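Local coordinates for protein glycosyl hydrolase, family 8 (Clostridium perfringens, PDB 3REN) that is an alpha-amylase of glycosyl hydrolase family 8 with an (alpha/alpha)6-barrel fold and probably hydrolyses alpha-linked glucans, at residues 72-77 / 344-349; 240-245 / 293-298; 252-257 / 267-272; 279-284 / 310-315. All coordinates share one frame; numbering follows the deposited sequence.

The four contacts lie in an (alpha/alpha)6-barrel and are built mostly from its helix ends. Interaction 1 closes the longest span of chain, joining helix 62-74 to helix 335-346; the other three fall within that span. Interaction 2 joins helices 231-243 and 283-296, with its centre about 16 Å from that of interaction 1. Interaction 3 sets helix 249-262 against strand 268-270, and interaction 4 sets the start of helix 283-296 against the end of helix 299-312. Interactions 2 and 4 share helix 283-296 at opposite ends, their centres about 22 Å apart. A probable hydrogen bond between Lys310 NZ and Tyr348 OH joins interactions 4 and 1, linking helix 299-312 to the chain just after helix 335-346.

Interaction 1: residues 72-77 / 344-349; sequences SVNANN and AFQKYK. With EDO (1,2-ethanediol), chain F.
Gln346 reaches across to Asn74, and the two side chains cross at about a right angle. Their amide planes are turned 63° apart. The extended glutamine has CG anti to its backbone N (chi1 -178°), which carries the amide out to the end of helix 62-74. Gln346 OE1 comes to 3.1 Å from Asn74 CB. The same Gln346 OE1 accepts a weak hydrogen bond from Asn74 ND2 at 3.4 Å, bent to 144° at the hydrogen. The other half of the amide turns to Ala75, where Gln346 NE2 lies 3.4 Å from Ala75 CB. Gln346 NE2 donates to Tyr71 O, its stronger polar partner, while OE1 takes the weak bond from Asn74. The contact joins the C-terminal ends of helices 62-74 and 335-346, bringing early and late parts of the (alpha/alpha)6-barrel together at the surface. Helix 62-74 finishes in a Schellman motif with Asn76 at positive phi. Asn77 then serves as N-cap of the next helix, its OD1 accepting from Leu80 N. Asn77 ND2 gives a nearly straight bond of 3.0 Å to O1 of a 1,2-ethanediol, probably from the crystallisation liquor. Lys347 runs beside Gln346, and its NZ ends 4.3 Å from Asn74 ND2.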
loop_
_atom_site.group_PDB
_atom_site.type_symbol
_atom_site.label_atom_id
_atom_site.label_comp_id
_atom_site.label_asym_id
_atom_site.label_seq_id
_atom_site.Cartn_x
_atom_site.Cartn_y
_atom_site.Cartn_z
ATOM N N SER A 72 -3.581 5.309 -11.495
ATOM C CA SER A 72 -4.329 5.610 -12.753
ATOM C C SER A 72 -5.638 6.349 -12.526
ATOM O O SER A 72 -5.925 7.300 -13.242
ATOM C CB SER A 72 -4.640 4.331 -13.515
ATOM O OG SER A 72 -3.435 3.724 -13.887
ATOM N N VAL A 73 -6.443 5.945 -11.564
ATOM C CA VAL A 73 -7.685 6.624 -11.272
ATOM C C VAL A 73 -7.452 8.025 -10.718
ATOM O O VAL A 73 -8.101 8.929 -11.081
ATOM C CB VAL A 73 -8.737 5.780 -10.484
ATOM C CG1 VAL A 73 -8.269 5.432 -9.162
ATOM C CG2 VAL A 73 -10.085 6.446 -10.490
ATOM N N ASN A 74 -6.465 8.161 -9.866
ATOM C CA ASN A 74 -6.060 9.485 -9.385
ATOM C C ASN A 74 -5.564 10.358 -10.528
ATOM O O ASN A 74 -5.751 11.576 -10.504
ATOM C CB ASN A 74 -4.947 9.358 -8.334
ATOM C CG ASN A 74 -5.449 8.753 -7.050
ATOM O OD1 ASN A 74 -6.650 8.688 -6.842
ATOM N ND2 ASN A 74 -4.540 8.302 -6.183
ATOM N N ALA A 75 -4.913 9.743 -11.511
ATOM C CA ALA A 75 -4.395 10.512 -12.636
ATOM C C ALA A 75 -5.462 10.763 -13.695
ATOM O O ALA A 75 -5.177 11.437 -14.680
ATOM C CB ALA A 75 -3.159 9.839 -13.265
ATOM N N ASN A 76 -6.683 10.243 -13.491
ATOM C CA ASN A 76 -7.743 10.313 -14.492
ATOM C C ASN A 76 -7.246 9.763 -15.824
ATOM O O ASN A 76 -7.384 10.393 -16.874
ATOM C CB ASN A 76 -8.294 11.761 -14.655
ATOM C CG ASN A 76 -9.701 11.795 -15.271
ATOM O OD1 ASN A 76 -10.224 10.772 -15.716
ATOM N ND2 ASN A 76 -10.315 12.975 -15.288
ATOM N N ASN A 77 -6.623 8.599 -15.769
ATOM C CA ASN A 77 -6.092 7.951 -16.951
ATOM C C ASN A 77 -6.755 6.573 -17.157
ATOM O O ASN A 77 -6.269 5.523 -16.685
ATOM C CB ASN A 77 -4.561 7.855 -16.878
ATOM C CG ASN A 77 -3.940 7.394 -18.194
ATOM O OD1 ASN A 77 -4.574 6.723 -19.015
ATOM N ND2 ASN A 77 -2.691 7.754 -18.397
ATOM N N ALA A 344 2.897 9.250 -3.792
ATOM C CA ALA A 344 3.264 10.516 -3.082
ATOM C C ALA A 344 3.643 11.637 -4.066
ATOM O O ALA A 344 3.180 12.768 -3.912
ATOM C CB ALA A 344 4.405 10.273 -2.098
ATOM N N PHE A 345 4.465 11.335 -5.078
ATOM C CA PHE A 345 4.877 12.395 -6.023
ATOM C C PHE A 345 3.639 12.886 -6.789
ATOM O O PHE A 345 3.580 14.059 -7.184
ATOM C CB PHE A 345 5.944 11.925 -7.022
ATOM C CG PHE A 345 7.359 11.917 -6.474
ATOM C CD1 PHE A 345 7.798 12.918 -5.597
ATOM C CD2 PHE A 345 8.244 10.928 -6.857
ATOM C CE1 PHE A 345 9.099 12.943 -5.110
ATOM C CE2 PHE A 345 9.572 10.916 -6.357
ATOM C CZ PHE A 345 9.997 11.927 -5.491
ATOM N N GLN A 346 2.657 12.006 -7.023
ATOM C CA GLN A 346 1.394 12.438 -7.696
ATOM C C GLN A 346 0.674 13.601 -6.978
ATOM O O GLN A 346 -0.005 14.412 -7.628
ATOM C CB GLN A 346 0.450 11.252 -7.870
ATOM C CG GLN A 346 -0.874 11.545 -8.586
ATOM C CD GLN A 346 -1.632 10.256 -8.869
ATOM O OE1 GLN A 346 -1.887 9.465 -7.957
ATOM N NE2 GLN A 346 -1.939 10.008 -10.148
ATOM N N LYS A 347 0.784 13.660 -5.650
ATOM C CA LYS A 347 0.244 14.783 -4.861
ATOM C C LYS A 347 1.111 16.048 -4.840
ATOM O O LYS A 347 0.668 17.083 -4.339
ATOM C CB LYS A 347 0.048 14.362 -3.409
ATOM C CG LYS A 347 -0.920 13.196 -3.217
ATOM C CD LYS A 347 -2.209 13.410 -3.954
ATOM C CE LYS A 347 -3.287 12.561 -3.274
ATOM N NZ LYS A 347 -4.231 12.116 -4.260
ATOM N N TYR A 348 2.345 15.944 -5.311
ATOM C CA TYR A 348 3.321 17.038 -5.288
ATOM C C TYR A 348 3.173 17.892 -6.562
ATOM O O TYR A 348 3.452 17.442 -7.668
ATOM C CB TYR A 348 4.757 16.467 -5.131
ATOM C CG TYR A 348 5.904 17.477 -5.164
ATOM C CD1 TYR A 348 5.880 18.623 -4.365
ATOM C CD2 TYR A 348 7.027 17.259 -5.972
ATOM C CE1 TYR A 348 6.935 19.545 -4.379
ATOM C CE2 TYR A 348 8.091 18.175 -5.999
ATOM C CZ TYR A 348 8.036 19.306 -5.184
ATOM O OH TYR A 348 9.060 20.218 -5.176
ATOM N N LYS A 349 2.651 19.081 -6.385
ATOM C CA LYS A 349 2.285 20.036 -7.434
ATOM C C LYS A 349 3.309 21.053 -7.916
ATOM O O LYS A 349 3.058 21.764 -8.839
ATOM C CB LYS A 349 1.087 20.853 -6.989
ATOM C CG LYS A 349 -0.149 20.116 -6.773
ATOM C CE LYS A 349 -1.182 22.384 -7.581
ATOM N NZ LYS A 349 -2.159 22.991 -8.468
HETATM C C1 EDO F . -0.006 9.024 -15.998
HETATM O O1 EDO F . -1.197 9.612 -16.564
HETATM C C2 EDO F . 1.091 8.669 -17.019
HETATM O O2 EDO F . 1.743 9.843 -17.536
#

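Interaction 2: residues 240-245 / 293-298; sequences NRIEAG and ANYIGD
Ile242 O faces Tyr295 OH across the contact and draws several polar groups. It accepts from Gly245 N at 2.9 Å, within its own helix end. A water gives a weak bond of 3.4 Å to Ile242 O. Tyr295 OH itself is 3.3 Å from Ile242 O. The same water lies at the edge of the tyrosine ring, in its plane, but so close to the hydroxyl that this contact is doubtful. The ring gets there because its CG stands anti to the backbone N (chi1 -172°), which sends the side chain across to helix 231-243. Glu243 covers one face: its CA is 4.2 Å from the Tyr295 ring centroid and 27° off the normal, a CH-pi contact. Glu243 CG packs near CD2 of the same ring. The carboxylate goes elsewhere, and its OE2 forms a salt bridge with Lys121. Ile242 slides past the tyrosine in the opposite direction, with CG1 3.8 Å from Tyr295 CD1. Ile242 CD1 goes on to meet Ile296 CG2 at 4.1 Å, the two isoleucines touching methyl to methyl. Arg241, on the same turn as Ile242, makes salt bridges with Glu201 and Glu248. Gly245 and Gly297 each take positive phi just after their helices. The contact thus joins two helix C-termini in the (alpha/alpha)6-barrel, each closed by a Schellman motif.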
loop_
_atom_site.group_PDB
_atom_site.type_symbol
_atom_site.label_atom_id
_atom_site.label_comp_id
_atom_site.label_asym_id
_atom_site.label_seq_id
_atom_site.Cartn_x
_atom_site.Cartn_y
_atom_site.Cartn_z
ATOM N N ASN A 240 -5.208 4.717 6.533
ATOM C CA ASN A 240 -6.552 4.089 6.373
ATOM C C ASN A 240 -7.586 4.736 7.284
ATOM O O ASN A 240 -8.679 5.042 6.862
ATOM C CB ASN A 240 -6.514 2.552 6.625
ATOM C CG ASN A 240 -5.861 1.784 5.476
ATOM O OD1 ASN A 240 -5.797 2.284 4.360
ATOM N ND2 ASN A 240 -5.373 0.568 5.745
ATOM N N ARG A 241 -7.230 4.943 8.539
ATOM C CA ARG A 241 -8.118 5.578 9.513
ATOM C C ARG A 241 -8.576 6.966 9.071
ATOM O O ARG A 241 -9.752 7.291 9.146
ATOM C CB ARG A 241 -7.384 5.690 10.846
ATOM C CG ARG A 241 -7.336 4.368 11.657
ATOM C CD ARG A 241 -8.583 4.237 12.534
ATOM N NE ARG A 241 -8.480 5.138 13.681
ATOM C CZ ARG A 241 -9.387 5.276 14.648
ATOM N NH1 ARG A 241 -10.544 4.613 14.636
ATOM N NH2 ARG A 241 -9.145 6.141 15.614
ATOM N N ILE A 242 -7.639 7.811 8.663
ATOM C CA ILE A 242 -8.020 9.192 8.363
ATOM C C ILE A 242 -8.831 9.298 7.081
ATOM O O ILE A 242 -9.753 10.091 7.038
ATOM C CB ILE A 242 -6.825 10.196 8.377
ATOM C CG1 ILE A 242 -5.877 9.954 7.215
ATOM C CG2 ILE A 242 -6.126 10.147 9.734
ATOM C CD1 ILE A 242 -4.524 10.691 7.330
ATOM N N GLU A 243 -8.503 8.489 6.055
ATOM C CA GLU A 243 -9.239 8.516 4.781
ATOM C C GLU A 243 -10.663 8.073 4.982
ATOM O O GLU A 243 -11.531 8.451 4.206
ATOM C CB GLU A 243 -8.577 7.667 3.683
ATOM C CG GLU A 243 -7.262 8.196 3.187
ATOM C CD GLU A 243 -6.599 7.294 2.131
ATOM O OE1 GLU A 243 -5.683 7.782 1.444
ATOM O OE2 GLU A 243 -6.966 6.094 1.983
ATOM N N ALA A 244 -10.914 7.299 6.035
ATOM C CA ALA A 244 -12.255 6.849 6.371
ATOM C C ALA A 244 -12.968 7.813 7.323
ATOM O O ALA A 244 -14.076 7.540 7.762
ATOM C CB ALA A 244 -12.188 5.445 7.006
ATOM N N GLY A 245 -12.321 8.918 7.659
ATOM C CA GLY A 245 -12.901 9.932 8.547
ATOM C C GLY A 245 -12.656 9.712 10.034
ATOM O O GLY A 245 -13.223 10.416 10.858
ATOM N N ALA A 293 -0.028 13.698 5.281
ATOM C CA ALA A 293 0.095 15.152 5.399
ATOM C C ALA A 293 -0.752 15.807 4.327
ATOM O O ALA A 293 -1.397 16.817 4.582
ATOM C CB ALA A 293 1.518 15.580 5.233
ATOM N N ASN A 294 -0.754 15.209 3.138
ATOM C CA ASN A 294 -1.601 15.710 2.053
ATOM C C ASN A 294 -3.062 15.704 2.471
ATOM O O ASN A 294 -3.773 16.705 2.311
ATOM C CB ASN A 294 -1.471 14.856 0.793
ATOM C CG ASN A 294 -2.375 15.375 -0.343
ATOM O OD1 ASN A 294 -3.366 14.744 -0.701
ATOM N ND2 ASN A 294 -2.031 16.536 -0.889
ATOM N N TYR A 295 -3.489 14.568 3.015
ATOM C CA TYR A 295 -4.870 14.383 3.392
ATOM C C TYR A 295 -5.304 15.412 4.446
ATOM O O TYR A 295 -6.346 16.047 4.298
ATOM C CB TYR A 295 -5.134 12.944 3.871
ATOM C CG TYR A 295 -6.606 12.709 4.068
ATOM C CD1 TYR A 295 -7.205 12.980 5.291
ATOM C CD2 TYR A 295 -7.416 12.275 3.010
ATOM C CE1 TYR A 295 -8.576 12.816 5.474
ATOM C CE2 TYR A 295 -8.779 12.105 3.193
ATOM C CZ TYR A 295 -9.342 12.388 4.422
ATOM O OH TYR A 295 -10.676 12.211 4.625
ATOM N N ILE A 296 -4.502 15.591 5.490
ATOM C CA ILE A 296 -4.890 16.509 6.565
ATOM C C ILE A 296 -4.602 17.977 6.249
ATOM O O ILE A 296 -4.999 18.841 7.008
ATOM C CB ILE A 296 -4.232 16.117 7.891
ATOM C CG1 ILE A 296 -2.704 16.338 7.814
ATOM C CG2 ILE A 296 -4.625 14.683 8.261
ATOM C CD1 ILE A 296 -1.927 15.867 9.023
ATOM N N GLY A 297 -3.927 18.241 5.129
ATOM C CA GLY A 297 -3.529 19.592 4.733
ATOM C C GLY A 297 -2.299 20.144 5.441
ATOM O O GLY A 297 -2.169 21.354 5.570
ATOM N N ASP A 298 -1.387 19.283 5.900
ATOM C CA ASP A 298 -0.197 19.744 6.636
ATOM C C ASP A 298 0.974 19.963 5.688
ATOM O O ASP A 298 1.733 19.037 5.402
ATOM C CB ASP A 298 0.163 18.764 7.781
ATOM C CG ASP A 298 1.279 19.293 8.711
ATOM O OD1 ASP A 298 2.131 20.091 8.270
ATOM O OD2 ASP A 298 1.310 18.887 9.906
HETATM O O HOH W 1 -12.326 12.288 6.448
#

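Interaction 3: residues 252-257 / 267-272; sequences IKWIKE and ATYNGK
Trp254 and Tyr269 form a T-shaped (edge-to-face) aromatic pair between helix 249-262 and strand 268-270 of the (alpha/alpha)6-barrel protein. The strand belongs to a small antiparallel sheet with strand 228-230. Tyr269 CB is 4.2 Å from Trp254 CH2. The next atom, Tyr269 CG, makes the closest approach, 3.7 Å from that same Trp254 CH2. CD1 and CD2 follow at similar distances, so the one tryptophan atom sits over the tyrosine face, offset toward the rim near CG. Tyr269 CE1 is farther from Trp254 CH2, at 4.2 Å. At the tip, Tyr269 OH accepts a hydrogen bond from Val266 N, which fixes the far end of the ring. The two ring planes stand at 86°, with the centroid of the six-membered tryptophan ring 5.2 Å from that of Tyr269. Trp254 has CG anti to its backbone N (chi1 -171°), which carries the indole toward the strand; the CH2 corner of its six-membered ring meets Tyr269. Phe231 also meets Tyr269 edge-to-face and touches Trp254, while Pro210 and Leu211 pack on the indole. Just past Tyr269, Asn270 OD1 accepts from Lys272 N at 2.8 Å in an Asx turn, with the donor 46° out of the carbonyl plane.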
loop_
_atom_site.group_PDB
_atom_site.type_symbol
_atom_site.label_atom_id
_atom_site.label_comp_id
_atom_site.label_asym_id
_atom_site.label_seq_id
_atom_site.Cartn_x
_atom_site.Cartn_y
_atom_site.Cartn_z
ATOM N N ILE A 252 -0.443 11.287 14.583
ATOM C CA ILE A 252 0.125 12.227 13.638
ATOM C C ILE A 252 1.022 13.237 14.363
ATOM O O ILE A 252 2.084 13.584 13.868
ATOM C CB ILE A 252 -0.977 12.928 12.813
ATOM C CG1 ILE A 252 -1.651 11.912 11.888
ATOM C CG2 ILE A 252 -0.398 14.067 11.989
ATOM C CD1 ILE A 252 -2.848 12.480 11.119
ATOM N N LYS A 253 0.583 13.719 15.518
ATOM C CA LYS A 253 1.436 14.583 16.348
ATOM C C LYS A 253 2.768 13.852 16.661
ATOM O O LYS A 253 3.859 14.415 16.543
ATOM C CB LYS A 253 0.670 14.950 17.627
ATOM C CG LYS A 253 1.265 16.091 18.453
ATOM C CD LYS A 253 0.595 16.124 19.844
ATOM C CE LYS A 253 1.487 16.815 20.912
ATOM N NZ LYS A 253 1.336 18.307 20.907
ATOM N N TRP A 254 2.671 12.580 17.035
ATOM C CA TRP A 254 3.865 11.788 17.373
ATOM C C TRP A 254 4.821 11.722 16.198
ATOM O O TRP A 254 6.017 11.994 16.327
ATOM C CB TRP A 254 3.478 10.378 17.827
ATOM C CG TRP A 254 4.659 9.609 18.382
ATOM C CD1 TRP A 254 5.041 9.545 19.688
ATOM C CD2 TRP A 254 5.600 8.801 17.645
ATOM N NE1 TRP A 254 6.147 8.762 19.814
ATOM C CE2 TRP A 254 6.523 8.288 18.587
ATOM C CE3 TRP A 254 5.755 8.465 16.284
ATOM C CZ2 TRP A 254 7.596 7.459 18.230
ATOM C CZ3 TRP A 254 6.867 7.638 15.911
ATOM C CH2 TRP A 254 7.756 7.146 16.897
ATOM N N ILE A 255 4.291 11.372 15.035
ATOM C CA ILE A 255 5.094 11.357 13.811
ATOM C C ILE A 255 5.734 12.690 13.497
ATOM O O ILE A 255 6.948 12.723 13.202
ATOM C CB ILE A 255 4.282 10.832 12.581
ATOM C CG1 ILE A 255 3.882 9.377 12.818
ATOM C CG2 ILE A 255 5.104 10.920 11.321
ATOM C CD1 ILE A 255 2.788 8.914 11.844
ATOM N N LYS A 256 4.939 13.767 13.542
ATOM C CA LYS A 256 5.445 15.103 13.257
ATOM C C LYS A 256 6.582 15.502 14.227
ATOM O O LYS A 256 7.600 16.018 13.789
ATOM C CB LYS A 256 4.296 16.111 13.339
ATOM C CG LYS A 256 4.571 17.489 12.809
ATOM C CD LYS A 256 3.371 18.377 13.154
ATOM C CE LYS A 256 2.950 19.257 12.000
ATOM N NZ LYS A 256 4.060 19.900 11.281
ATOM N N GLU A 257 6.403 15.245 15.527
ATOM C CA GLU A 257 7.438 15.523 16.536
ATOM C C GLU A 257 8.711 14.673 16.317
ATOM O O GLU A 257 9.866 15.184 16.367
ATOM C CB GLU A 257 6.865 15.298 17.944
ATOM N N ALA A 267 12.552 2.404 10.291
ATOM C CA ALA A 267 11.661 1.222 10.167
ATOM C C ALA A 267 10.974 0.782 11.444
ATOM O O ALA A 267 9.873 0.221 11.404
ATOM C CB ALA A 267 12.432 0.025 9.547
ATOM N N THR A 268 11.641 0.971 12.581
ATOM C CA THR A 268 11.123 0.520 13.875
ATOM C C THR A 268 11.440 1.486 15.046
ATOM O O THR A 268 12.502 2.163 15.060
ATOM C CB THR A 268 11.635 -0.942 14.288
ATOM O OG1 THR A 268 13.044 -0.948 14.539
ATOM C CG2 THR A 268 11.303 -2.035 13.234
ATOM N N TYR A 269 10.534 1.518 16.025
ATOM C CA TYR A 269 10.710 2.306 17.241
ATOM C C TYR A 269 10.350 1.439 18.450
ATOM O O TYR A 269 9.548 0.507 18.341
ATOM C CB TYR A 269 9.781 3.516 17.210
ATOM C CG TYR A 269 10.178 4.486 16.114
ATOM C CD1 TYR A 269 11.151 5.443 16.348
ATOM C CD2 TYR A 269 9.618 4.401 14.849
ATOM C CE1 TYR A 269 11.539 6.324 15.378
ATOM C CE2 TYR A 269 9.986 5.269 13.861
ATOM C CZ TYR A 269 10.970 6.229 14.127
ATOM O OH TYR A 269 11.382 7.117 13.168
ATOM N N ASN A 270 10.939 1.735 19.602
ATOM C CA ASN A 270 10.610 0.985 20.808
ATOM C C ASN A 270 9.226 1.401 21.298
ATOM O O ASN A 270 8.939 2.592 21.363
ATOM C CB ASN A 270 11.677 1.244 21.891
ATOM C CG ASN A 270 11.316 0.569 23.202
ATOM O OD1 ASN A 270 10.575 1.128 24.007
ATOM N ND2 ASN A 270 11.739 -0.668 23.359
ATOM N N GLY A 271 8.363 0.438 21.617
ATOM C CA GLY A 271 6.952 0.707 21.982
ATOM C C GLY A 271 6.745 1.439 23.314
ATOM O O GLY A 271 5.715 2.044 23.533
ATOM N N LYS A 272 7.758 1.416 24.158
ATOM C CA LYS A 272 7.717 2.010 25.511
ATOM C C LYS A 272 8.176 3.466 25.529
ATOM O O LYS A 272 7.492 4.338 26.019
ATOM C CB LYS A 272 8.582 1.153 26.442
ATOM C CG LYS A 272 8.591 1.579 27.878
ATOM C CD LYS A 272 8.778 0.373 28.811
ATOM C CE LYS A 272 9.178 0.832 30.223
ATOM N NZ LYS A 272 8.608 2.192 30.525
#

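Interaction 4: residues 279-284 / 310-315; sequences QIESPS and KYYQIK. With EDO (1,2-ethanediol), chain L.
Glu281 meets Tyr312 across this surface contact, after Gln279 and Ile280 lead in as loop. The glutamate CG lies anti to the carbonyl carbon (chi1 -76°), and the rest of the chain is extended. This puts its carboxylate beside the phenol end of the tyrosine. Glu281 OE2 is 2.6 Å from Tyr312 OH. The side chains cross at about a right angle, with carboxylate and ring planes 82° apart. A water donates to Glu281 OE1 at 2.8 Å and also lies 3.2 Å from Tyr312 OH. Glu281 OE1 is also hydrogen-bonded to Tyr286 OH, so both carboxylate oxygens lie among polar groups. Next comes Ser282, the N-cap of helix 283-296, whose OG accepts a weak bond of 3.0 Å from Ser284 N. Glu281 and Tyr312 thus join the chain just before this helix to the end of helix 299-312, the next helix along the chain of this (alpha/alpha)6-barrel protein. Pro283 opens the helix and packs on Leu309 and Phe325. Ser284 follows and turns its OG to Asp337 and Asn340 of helix 335-346. On the facing segment, Tyr311 CD2 stands 3.7 Å above the centre of the Tyr312 ring. Beyond the helix end, Lys315 NZ curls back and donates to the carbonyl oxygens of Lys310, Tyr311 and Gln313, at 2.8 Å from Lys310 O.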
loop_
_atom_site.group_PDB
_atom_site.type_symbol
_atom_site.label_atom_id
_atom_site.label_comp_id
_atom_site.label_asym_id
_atom_site.label_seq_id
_atom_site.Cartn_x
_atom_site.Cartn_y
_atom_site.Cartn_z
ATOM N N GLN A 279 18.154 1.729 11.851
ATOM C CA GLN A 279 18.708 2.844 11.071
ATOM C C GLN A 279 18.141 2.904 9.655
ATOM O O GLN A 279 18.570 3.729 8.828
ATOM C CB GLN A 279 20.218 2.703 10.962
ATOM C CG GLN A 279 20.963 3.200 12.171
ATOM C CD GLN A 279 22.448 2.864 12.050
ATOM O OE1 GLN A 279 22.852 1.709 12.232
ATOM N NE2 GLN A 279 23.257 3.870 11.713
ATOM N N ILE A 280 17.193 2.026 9.370
ATOM C CA ILE A 280 16.729 1.846 8.000
ATOM C C ILE A 280 15.612 2.832 7.675
ATOM O O ILE A 280 14.593 2.865 8.362
ATOM C CB ILE A 280 16.267 0.379 7.741
ATOM C CG1 ILE A 280 17.399 -0.623 8.068
ATOM C CG2 ILE A 280 15.748 0.185 6.282
ATOM C CD1 ILE A 280 18.787 -0.313 7.467
ATOM N N GLU A 281 15.822 3.624 6.625
ATOM C CA GLU A 281 14.772 4.458 6.069
ATOM C C GLU A 281 14.154 3.734 4.839
ATOM O O GLU A 281 14.768 2.845 4.271
ATOM C CB GLU A 281 15.354 5.786 5.616
ATOM C CG GLU A 281 15.694 6.787 6.718
ATOM C CD GLU A 281 16.359 8.005 6.104
ATOM O OE1 GLU A 281 15.703 9.061 6.006
ATOM O OE2 GLU A 281 17.521 7.875 5.653
ATOM N N SER A 282 12.970 4.154 4.416
ATOM C CA SER A 282 12.284 3.510 3.289
ATOM C C SER A 282 11.457 4.536 2.516
ATOM O O SER A 282 10.743 5.301 3.117
ATOM C CB SER A 282 11.370 2.409 3.886
ATOM O OG SER A 282 10.252 2.124 3.085
ATOM N N PRO A 283 11.527 4.544 1.173
ATOM C CA PRO A 283 10.601 5.404 0.413
ATOM C C PRO A 283 9.109 5.149 0.751
ATOM O O PRO A 283 8.309 6.060 0.641
ATOM C CB PRO A 283 10.861 4.992 -1.050
ATOM C CG PRO A 283 12.270 4.396 -1.019
ATOM C CD PRO A 283 12.393 3.726 0.296
ATOM N N SER A 284 8.746 3.927 1.150
ATOM C CA SER A 284 7.336 3.613 1.475
ATOM C C SER A 284 6.865 4.305 2.744
ATOM O O SER A 284 5.702 4.712 2.846
ATOM C CB SER A 284 7.139 2.104 1.592
ATOM O OG SER A 284 7.270 1.530 0.315
ATOM N N LYS A 310 12.568 13.124 -2.886
ATOM C CA LYS A 310 13.419 13.733 -3.900
ATOM C C LYS A 310 14.903 13.391 -3.739
ATOM O O LYS A 310 15.622 13.201 -4.723
ATOM C CB LYS A 310 13.304 15.237 -3.846
ATOM C CG LYS A 310 11.917 15.791 -4.106
ATOM C CD LYS A 310 12.157 17.239 -4.567
ATOM C CE LYS A 310 11.235 18.178 -3.932
ATOM N NZ LYS A 310 11.539 19.449 -4.631
ATOM N N TYR A 311 15.356 13.387 -2.490
ATOM C CA TYR A 311 16.748 13.144 -2.152
ATOM C C TYR A 311 17.171 11.734 -2.514
ATOM O O TYR A 311 18.244 11.550 -3.062
ATOM C CB TYR A 311 16.971 13.320 -0.647
ATOM C CG TYR A 311 18.415 13.130 -0.269
ATOM C CD1 TYR A 311 19.355 14.148 -0.492
ATOM C CD2 TYR A 311 18.848 11.943 0.326
ATOM C CE1 TYR A 311 20.677 13.975 -0.149
ATOM C CE2 TYR A 311 20.150 11.767 0.685
ATOM C CZ TYR A 311 21.060 12.782 0.445
ATOM O OH TYR A 311 22.360 12.589 0.818
ATOM N N TYR A 312 16.324 10.749 -2.199
ATOM C CA TYR A 312 16.660 9.341 -2.470
ATOM C C TYR A 312 16.418 8.875 -3.903
ATOM O O TYR A 312 16.987 7.856 -4.324
ATOM C CB TYR A 312 15.963 8.413 -1.462
ATOM C CG TYR A 312 16.651 8.503 -0.140
ATOM C CD1 TYR A 312 17.969 8.042 -0.001
ATOM C CD2 TYR A 312 16.013 9.047 0.965
ATOM C CE1 TYR A 312 18.649 8.143 1.207
ATOM C CE2 TYR A 312 16.670 9.144 2.180
ATOM C CZ TYR A 312 17.997 8.689 2.290
ATOM O OH TYR A 312 18.675 8.776 3.491
ATOM N N GLN A 313 15.595 9.611 -4.652
ATOM C CA GLN A 313 15.346 9.256 -6.078
ATOM C C GLN A 313 16.661 9.315 -6.861
ATOM O O GLN A 313 17.444 10.250 -6.681
ATOM C CB GLN A 313 14.284 10.174 -6.686
ATOM C CG GLN A 313 13.863 9.802 -8.112
ATOM C CD GLN A 313 12.730 10.688 -8.633
ATOM O OE1 GLN A 313 12.598 11.839 -8.230
ATOM N NE2 GLN A 313 11.915 10.150 -9.531
ATOM N N ILE A 314 16.930 8.318 -7.700
ATOM C CA ILE A 314 18.187 8.281 -8.469
ATOM C C ILE A 314 18.163 9.373 -9.543
ATOM O O ILE A 314 17.352 9.316 -10.499
ATOM C CB ILE A 314 18.419 6.905 -9.134
ATOM C CG1 ILE A 314 18.358 5.756 -8.112
ATOM C CG2 ILE A 314 19.725 6.857 -9.966
ATOM C CD1 ILE A 314 19.404 5.754 -7.110
ATOM N N LYS A 315 19.046 10.357 -9.390
ATOM C CA LYS A 315 19.050 11.530 -10.269
ATOM C C LYS A 315 20.114 11.450 -11.365
ATOM O O LYS A 315 20.087 12.256 -12.277
ATOM C CB LYS A 315 19.098 12.865 -9.471
ATOM C CG LYS A 315 17.768 13.143 -8.726
ATOM C CD LYS A 315 17.851 14.285 -7.694
ATOM C CE LYS A 315 18.701 13.914 -6.458
ATOM N NZ LYS A 315 18.186 12.734 -5.692
HETATM C C1 EDO L . 22.547 9.678 -7.532
HETATM O O1 EDO L . 21.964 9.389 -8.816
HETATM C C2 EDO L . 21.975 10.978 -6.980
HETATM O O2 EDO L . 20.564 10.842 -6.806
HETATM O O HOH W 2 17.888 10.764 5.805
#